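Local coordinates for THUMP domain-containing protein (Pyrococcus horikoshii, PDB 1VBK), which probably binds tRNA and ATP as a ThiI-like protein, a family linked to thiamine biosynthesis and tRNA thiolation, at the interface of chains A and B. Residues are numbered along the deposited sequence; one frame, centred on the assembly and turned at random. Chains: chain A/B, hypothetical protein PH1313.

The interface of chains A and B. Residues chain A 248, 279-283; chain B 17, 21.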
loop_
_atom_site.group_PDB
_atom_site.type_symbol
_atom_site.label_atom_id
_atom_site.label_comp_id
_atom_site.label_asym_id
_atom_site.label_seq_id
_atom_site.Cartn_x
_atom_site.Cartn_y
_atom_site.Cartn_z
ATOM N N LEU A 248 -14.171 3.824 0.579
ATOM C CA LEU A 248 -13.330 3.425 1.701
ATOM C C LEU A 248 -13.117 1.915 1.651
ATOM O O LEU A 248 -12.023 1.430 1.923
ATOM C CB LEU A 248 -13.976 3.820 3.032
ATOM C CG LEU A 248 -14.080 5.329 3.287
ATOM C CD1 LEU A 248 -14.916 5.592 4.539
ATOM C CD2 LEU A 248 -12.684 5.917 3.430
ATOM N N PHE A 279 -8.125 15.763 3.612
ATOM C CA PHE A 279 -7.207 15.160 4.557
ATOM C C PHE A 279 -7.956 14.380 5.634
ATOM O O PHE A 279 -7.456 13.376 6.150
ATOM C CB PHE A 279 -6.345 16.239 5.213
ATOM C CG PHE A 279 -5.376 15.697 6.212
ATOM C CD1 PHE A 279 -4.195 15.093 5.792
ATOM C CD2 PHE A 279 -5.661 15.744 7.572
ATOM C CE1 PHE A 279 -3.310 14.539 6.717
ATOM C CE2 PHE A 279 -4.783 15.193 8.505
ATOM C CZ PHE A 279 -3.606 14.589 8.074
ATOM N N LYS A 280 -9.156 14.835 5.973
ATOM C CA LYS A 280 -9.942 14.173 7.006
ATOM C C LYS A 280 -10.849 13.048 6.517
ATOM O O LYS A 280 -11.080 12.087 7.247
ATOM C CB LYS A 280 -10.788 15.199 7.763
ATOM C CG LYS A 280 -9.983 16.213 8.563
ATOM C CD LYS A 280 -10.896 17.244 9.205
ATOM C CE LYS A 280 -10.113 18.249 10.031
ATOM N NZ LYS A 280 -10.999 19.338 10.542
ATOM N N MET A 281 -11.369 13.151 5.296
ATOM C CA MET A 281 -12.267 12.113 4.806
ATOM C C MET A 281 -11.588 10.853 4.271
ATOM O O MET A 281 -12.221 9.802 4.184
ATOM C CB MET A 281 -13.246 12.690 3.759
ATOM C CG MET A 281 -12.633 13.363 2.543
ATOM S SD MET A 281 -13.899 14.203 1.511
ATOM C CE MET A 281 -14.640 12.820 0.666
ATOM N N PHE A 282 -10.305 10.949 3.929
ATOM C CA PHE A 282 -9.560 9.801 3.414
ATOM C C PHE A 282 -8.514 9.319 4.422
ATOM O O PHE A 282 -7.819 10.125 5.033
ATOM C CB PHE A 282 -8.854 10.170 2.105
ATOM C CG PHE A 282 -9.781 10.398 0.952
ATOM C CD1 PHE A 282 -10.373 9.320 0.296
ATOM C CD2 PHE A 282 -10.054 11.687 0.508
ATOM C CE1 PHE A 282 -11.221 9.523 -0.785
ATOM C CE2 PHE A 282 -10.903 11.903 -0.574
ATOM C CZ PHE A 282 -11.489 10.814 -1.223
ATOM N N PRO A 283 -8.392 7.993 4.600
ATOM C CA PRO A 283 -7.437 7.374 5.525
ATOM C C PRO A 283 -6.018 7.311 4.957
ATOM O O PRO A 283 -5.088 6.860 5.630
ATOM C CB PRO A 283 -8.025 5.990 5.736
ATOM C CG PRO A 283 -8.565 5.678 4.377
ATOM C CD PRO A 283 -9.268 6.968 4.004
ATOM N N GLN B 17 -1.031 7.287 12.275
ATOM C CA GLN B 17 -2.412 7.640 11.965
ATOM C C GLN B 17 -2.853 8.852 12.785
ATOM O O GLN B 17 -2.376 9.051 13.900
ATOM C CB GLN B 17 -3.316 6.453 12.306
ATOM C CG GLN B 17 -4.524 6.290 11.418
ATOM C CD GLN B 17 -4.145 5.891 10.011
ATOM O OE1 GLN B 17 -4.593 6.504 9.043
ATOM N NE2 GLN B 17 -3.312 4.864 9.888
ATOM N N TRP B 21 -8.570 8.839 12.759
ATOM C CA TRP B 21 -8.507 7.576 12.038
ATOM C C TRP B 21 -8.150 6.421 12.961
ATOM O O TRP B 21 -8.641 5.308 12.781
ATOM C CB TRP B 21 -7.530 7.664 10.865
ATOM C CG TRP B 21 -8.177 8.319 9.690
ATOM C CD1 TRP B 21 -7.899 9.555 9.175
ATOM C CD2 TRP B 21 -9.276 7.805 8.931
ATOM N NE1 TRP B 21 -8.762 9.843 8.145
ATOM C CE2 TRP B 21 -9.619 8.787 7.974
ATOM C CE3 TRP B 21 -10.007 6.609 8.968
ATOM C CZ2 TRP B 21 -10.661 8.613 7.060
ATOM C CZ3 TRP B 21 -11.049 6.433 8.054
ATOM C CH2 TRP B 21 -11.364 7.434 7.115
#
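In B:Trp21, near the start of helix 19-36, CG lies anti to the carbonyl carbon (chi1 -81°), and chi2 of 110° turns the indole so that one broad face meets A:Pro283 of the other chain. The pyrrolidine suits that face because it is compact, rigid and presents C-H groups to the pi cloud. Its CB sits 3.6 Å from the centroid of the six-membered ring, while CA stands 3.8 Å from that of the five-membered ring, so both halves of the indole take part in CH-pi contact. CD extends the apolar contact along the benzo side, reaching CZ2 at 3.7 Å.

The indole suits this place because its apolar face is joined to a polar N-H, which has backbone rather than side chains as its neighbours. NE1 lies 3.3 Å from the carbonyl oxygens O of A:Lys280 and A:Phe282, which flank it from opposite sides of the indole plane, A:Phe282 O on the A:Pro283 side. The N-H is aimed well away from both and more nearly towards O of A:Phe279, 4.3 Å from NE1, and none of these pairs counts as a hydrogen bond; the carbonyls at this helix end might still offer a mildly favourable field. At the benzo edge, where the carbonyl carbon of A:Met281 lies in plane, CZ2 comes to 3.5 Å from O of A:Met281. Replacing B:Trp21 by an alanine would probably leave A:Pro283 without the flat surface it rests on and open a gap beside the helix end.

B:Trp21 buries 96 Å² against its partner and A:Pro283 50 Å², making this a small knob-and-shelf patch, repeated with the chains exchanged by the two-fold axis; the pairing may not be the biological one. B:Gln17, bent at chi2 (68°), adds a polar rim suited to the border of such a patch, its OE1 near the A:Pro283 carbonyl without bonding. On the benzo side, the branched A:Leu248 contributes a methyl: CD2 approaches CH2 of B:Trp21 to 4.2 Å.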